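Local coordinates for protein transcriptional regulator, TetR family (Cytophaga hutchinsonii, PDB 3EUP) that probably regulates transcription as a TetR-family dimer, binding DNA through an N-terminal helix-turn-helix domain and perhaps sensing a small molecule with its C-terminal domain, at residues Ser164-Ile175 and Ser185-Ile196. Numbering follows the deposited sequence.
Sequences SMIALVEGAILI and SDYVFESLEDLI
S164 meets L195 across the contact, its CB 3.8 Å from L195 CD2. Its OG is hydrogen-bonded to K160 O in its own helix and to S191 OG of the second subunit. M165 lies across L192 at about a right angle, with M165 CG 3.8 Å from L192 CD1. Its chain bends at chi3 (61°), and the terminal CE ends near CD1 of I196. L168 is the knob of a knob-into-hole contact. It sits among V188, S191, L192 and L195. CD1 lies over the backbone of L192, 3.8 Å from L192 CA, while CD2 packs on CG1 of V188. V169 places CG2 against CD2 of L192, on the flank of the interface that also holds F189. A172 and S185 form the closest CA pair, 4.7 Å from A172 CA to S185 CA. S185 CB lies against A172 O, and S185 OG bonds to R182 O. A172 CB rests over one face of the F189 ring in a CH-pi contact, 3.9 Å from the centroid and offset toward the rim. The same methyl touches V188 CG1. That branch stands anti to the V188 backbone N (chi1 -176°); CG2, the other branch, meets CD1 of I175 at 3.9 Å. The two segments run nearly antiparallel, at 171°, with axes 8.5 Å apart. They belong to helices 158-179 and 182-197, the last two helices of the chain and a helical hairpin. In TetR-family proteins this pair commonly builds the dimer interface. Here A167 and V188 each pack on the other in the second subunit. The contacts between the side chains of the two segments are apolar. Cohesion therefore rests on close-fitting methyls and one aromatic face, whereas S164, S191 and D194 direct polar bonds to the second subunit, D194 by a salt bridge to its K160.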
loop_
_atom_site.group_PDB
_atom_site.type_symbol
_atom_site.label_atom_id
_atom_site.label_comp_id
_atom_site.label_asym_id
_atom_site.label_seq_id
_atom_site.Cartn_x
_atom_site.Cartn_y
_atom_site.Cartn_z
ATOM N N SER A 164 -4.479 13.556 -2.213
ATOM C CA SER A 164 -5.525 12.842 -1.485
ATOM C C SER A 164 -6.235 11.796 -2.324
ATOM O O SER A 164 -6.606 10.750 -1.796
ATOM C CB SER A 164 -6.555 13.802 -0.916
ATOM O OG SER A 164 -5.882 14.741 -0.092
ATOM N N MET A 165 -6.423 12.087 -3.603
ATOM C CA MET A 165 -7.025 11.163 -4.576
ATOM C C MET A 165 -6.168 9.918 -4.659
ATOM O O MET A 165 -6.682 8.800 -4.589
ATOM C CB MET A 165 -7.117 11.801 -5.999
ATOM C CG MET A 165 -8.182 12.927 -6.206
ATOM S SD MET A 165 -8.142 13.684 -7.897
ATOM C CE MET A 165 -8.510 12.179 -8.830
ATOM N N ILE A 166 -4.864 10.134 -4.831
ATOM C CA ILE A 166 -3.881 9.070 -4.904
ATOM C C ILE A 166 -3.925 8.214 -3.666
ATOM O O ILE A 166 -3.994 6.998 -3.748
ATOM C CB ILE A 166 -2.475 9.642 -5.181
ATOM C CG1 ILE A 166 -2.443 10.189 -6.627
ATOM C CG2 ILE A 166 -1.384 8.552 -4.936
ATOM C CD1 ILE A 166 -1.185 11.009 -7.026
ATOM N N ALA A 167 -3.985 8.852 -2.505
ATOM C CA ALA A 167 -4.092 8.130 -1.264
ATOM C C ALA A 167 -5.343 7.300 -1.226
ATOM O O ALA A 167 -5.326 6.147 -0.790
ATOM C CB ALA A 167 -4.041 9.096 -0.056
ATOM N N LEU A 168 -6.451 7.894 -1.631
ATOM C CA LEU A 168 -7.703 7.192 -1.579
ATOM C C LEU A 168 -7.759 5.991 -2.523
ATOM O O LEU A 168 -8.314 4.955 -2.151
ATOM C CB LEU A 168 -8.861 8.133 -1.853
ATOM C CG LEU A 168 -9.287 9.063 -0.714
ATOM C CD1 LEU A 168 -10.326 10.099 -1.265
ATOM C CD2 LEU A 168 -9.824 8.248 0.453
ATOM N N VAL A 169 -7.198 6.116 -3.728
ATOM C CA VAL A 169 -7.205 5.037 -4.672
ATOM C C VAL A 169 -6.302 3.884 -4.182
ATOM O O VAL A 169 -6.735 2.744 -4.112
ATOM C CB VAL A 169 -6.805 5.513 -6.080
ATOM C CG1 VAL A 169 -6.593 4.314 -7.031
ATOM C CG2 VAL A 169 -7.900 6.464 -6.631
ATOM N N GLU A 170 -5.076 4.214 -3.780
ATOM C CA GLU A 170 -4.142 3.219 -3.332
ATOM C C GLU A 170 -4.597 2.558 -2.027
ATOM O O GLU A 170 -4.412 1.378 -1.865
ATOM C CB GLU A 170 -2.748 3.822 -3.222
ATOM C CG GLU A 170 -2.240 4.361 -4.562
ATOM C CD GLU A 170 -2.214 3.301 -5.654
ATOM O OE1 GLU A 170 -1.263 2.463 -5.672
ATOM O OE2 GLU A 170 -3.125 3.337 -6.516
ATOM N N GLY A 171 -5.211 3.337 -1.134
ATOM C CA GLY A 171 -5.786 2.842 0.107
ATOM C C GLY A 171 -6.976 1.929 -0.130
ATOM O O GLY A 171 -7.118 0.924 0.574
ATOM N N ALA A 172 -7.801 2.251 -1.137
ATOM C CA ALA A 172 -8.921 1.402 -1.536
ATOM C C ALA A 172 -8.389 0.059 -1.994
ATOM O O ALA A 172 -8.872 -0.958 -1.546
ATOM C CB ALA A 172 -9.824 2.093 -2.656
ATOM N N ILE A 173 -7.356 0.059 -2.844
ATOM C CA ILE A 173 -6.756 -1.179 -3.352
ATOM C C ILE A 173 -6.228 -2.038 -2.197
ATOM O O ILE A 173 -6.498 -3.259 -2.127
ATOM C CB ILE A 173 -5.697 -0.918 -4.446
ATOM C CG1 ILE A 173 -6.360 -0.251 -5.703
ATOM C CG2 ILE A 173 -4.864 -2.223 -4.745
ATOM C CD1 ILE A 173 -5.378 0.160 -6.823
ATOM N N LEU A 174 -5.559 -1.392 -1.248
ATOM C CA LEU A 174 -4.982 -2.071 -0.086
ATOM C C LEU A 174 -6.022 -2.814 0.726
ATOM O O LEU A 174 -5.825 -3.970 1.078
ATOM C CB LEU A 174 -4.243 -1.085 0.825
ATOM C CG LEU A 174 -3.677 -1.725 2.101
ATOM C CD1 LEU A 174 -2.555 -2.671 1.744
ATOM C CD2 LEU A 174 -3.203 -0.634 3.098
ATOM N N ILE A 175 -7.142 -2.153 0.981
ATOM C CA ILE A 175 -8.235 -2.743 1.721
ATOM C C ILE A 175 -8.836 -3.914 0.944
ATOM O O ILE A 175 -9.104 -5.024 1.484
ATOM C CB ILE A 175 -9.275 -1.689 2.001
ATOM C CG1 ILE A 175 -8.731 -0.695 3.034
ATOM C CG2 ILE A 175 -10.627 -2.309 2.480
ATOM C CD1 ILE A 175 -9.562 0.605 3.195
ATOM N N SER A 185 -13.763 -1.807 -0.139
ATOM C CA SER A 185 -13.059 -0.806 -0.927
ATOM C C SER A 185 -14.072 0.120 -1.623
ATOM O O SER A 185 -13.773 1.298 -1.851
ATOM C CB SER A 185 -12.079 -1.461 -1.904
ATOM O OG SER A 185 -12.677 -2.579 -2.579
ATOM N N ASP A 186 -15.278 -0.377 -1.955
ATOM C CA ASP A 186 -16.319 0.507 -2.563
ATOM C C ASP A 186 -16.629 1.727 -1.673
ATOM O O ASP A 186 -16.925 2.793 -2.182
ATOM C CB ASP A 186 -17.632 -0.254 -2.883
ATOM C CG ASP A 186 -17.508 -1.141 -4.089
ATOM O OD1 ASP A 186 -16.523 -0.976 -4.854
ATOM O OD2 ASP A 186 -18.345 -2.063 -4.217
ATOM N N TYR A 187 -16.540 1.587 -0.354
ATOM C CA TYR A 187 -16.727 2.756 0.532
ATOM C C TYR A 187 -15.661 3.840 0.297
ATOM O O TYR A 187 -15.970 5.033 0.309
ATOM C CB TYR A 187 -16.724 2.391 2.016
ATOM C CG TYR A 187 -17.907 1.596 2.460
ATOM C CD1 TYR A 187 -19.195 2.160 2.514
ATOM C CD2 TYR A 187 -17.754 0.284 2.862
ATOM C CE1 TYR A 187 -20.276 1.414 2.949
ATOM C CE2 TYR A 187 -18.827 -0.462 3.296
ATOM C CZ TYR A 187 -20.088 0.107 3.325
ATOM O OH TYR A 187 -21.142 -0.649 3.756
ATOM N N VAL A 188 -14.445 3.431 -0.027
ATOM C CA VAL A 188 -13.366 4.410 -0.259
ATOM C C VAL A 188 -13.544 5.126 -1.610
ATOM O O VAL A 188 -13.298 6.356 -1.752
ATOM C CB VAL A 188 -12.002 3.723 -0.138
ATOM C CG1 VAL A 188 -10.824 4.755 -0.285
ATOM C CG2 VAL A 188 -11.944 2.947 1.204
ATOM N N PHE A 189 -13.944 4.367 -2.624
ATOM C CA PHE A 189 -14.222 4.972 -3.920
ATOM C C PHE A 189 -15.378 5.954 -3.798
ATOM O O PHE A 189 -15.414 6.985 -4.506
ATOM C CB PHE A 189 -14.498 3.872 -4.969
ATOM C CG PHE A 189 -13.250 3.175 -5.414
ATOM C CD1 PHE A 189 -12.274 3.892 -6.096
ATOM C CD2 PHE A 189 -13.015 1.849 -5.152
ATOM C CE1 PHE A 189 -11.090 3.298 -6.488
ATOM C CE2 PHE A 189 -11.849 1.245 -5.566
ATOM C CZ PHE A 189 -10.867 1.995 -6.252
ATOM N N GLU A 190 -16.319 5.641 -2.913
ATOM C CA GLU A 190 -17.413 6.557 -2.624
ATOM C C GLU A 190 -16.869 7.880 -2.018
ATOM O O GLU A 190 -17.300 8.988 -2.394
ATOM C CB GLU A 190 -18.424 5.879 -1.681
ATOM C CG GLU A 190 -19.781 6.396 -1.788
ATOM C CD GLU A 190 -20.689 5.922 -0.634
ATOM O OE1 GLU A 190 -20.513 4.757 -0.146
ATOM O OE2 GLU A 190 -21.543 6.755 -0.202
ATOM N N SER A 191 -15.918 7.779 -1.099
ATOM C CA SER A 191 -15.284 8.976 -0.589
ATOM C C SER A 191 -14.443 9.681 -1.650
ATOM O O SER A 191 -14.307 10.849 -1.575
ATOM C CB SER A 191 -14.433 8.678 0.664
ATOM O OG SER A 191 -15.269 8.369 1.784
ATOM N N LEU A 192 -13.842 8.990 -2.608
ATOM C CA LEU A 192 -13.191 9.705 -3.701
ATOM C C LEU A 192 -14.207 10.599 -4.436
ATOM O O LEU A 192 -13.933 11.763 -4.717
ATOM C CB LEU A 192 -12.573 8.737 -4.682
ATOM C CG LEU A 192 -11.793 9.283 -5.867
ATOM C CD1 LEU A 192 -10.532 10.089 -5.422
ATOM C CD2 LEU A 192 -11.390 8.096 -6.709
ATOM N N GLU A 193 -15.372 10.057 -4.754
ATOM C CA GLU A 193 -16.436 10.876 -5.336
ATOM C C GLU A 193 -16.807 12.084 -4.471
ATOM O O GLU A 193 -16.975 13.188 -4.978
ATOM C CB GLU A 193 -17.703 10.046 -5.545
ATOM C CG GLU A 193 -17.665 9.164 -6.743
ATOM C CD GLU A 193 -19.025 9.084 -7.457
ATOM O OE1 GLU A 193 -20.051 9.434 -6.831
ATOM O OE2 GLU A 193 -19.058 8.675 -8.647
ATOM N N ASP A 194 -16.978 11.872 -3.173
ATOM C CA ASP A 194 -17.269 12.987 -2.256
ATOM C C ASP A 194 -16.157 14.077 -2.294
ATOM O O ASP A 194 -16.448 15.270 -2.255
ATOM C CB ASP A 194 -17.444 12.485 -0.817
ATOM C CG ASP A 194 -18.578 11.465 -0.682
ATOM O OD1 ASP A 194 -19.512 11.503 -1.515
ATOM O OD2 ASP A 194 -18.554 10.623 0.249
ATOM N N LEU A 195 -14.893 13.675 -2.366
ATOM C CA LEU A 195 -13.814 14.655 -2.408
ATOM C C LEU A 195 -13.986 15.584 -3.606
ATOM O O LEU A 195 -13.900 16.795 -3.483
ATOM C CB LEU A 195 -12.436 13.953 -2.465
ATOM C CG LEU A 195 -11.149 14.764 -2.432
ATOM C CD1 LEU A 195 -10.986 15.476 -1.060
ATOM C CD2 LEU A 195 -9.960 13.874 -2.705
ATOM N N ILE A 196 -14.239 15.003 -4.769
ATOM C CA ILE A 196 -14.324 15.797 -5.997
ATOM C C ILE A 196 -15.622 16.635 -6.059
ATOM O O ILE A 196 -15.584 17.845 -6.431
ATOM C CB ILE A 196 -14.081 14.914 -7.223
ATOM C CG1 ILE A 196 -12.644 14.409 -7.143
ATOM C CG2 ILE A 196 -14.310 15.735 -8.517
ATOM C CD1 ILE A 196 -12.435 13.171 -7.861
#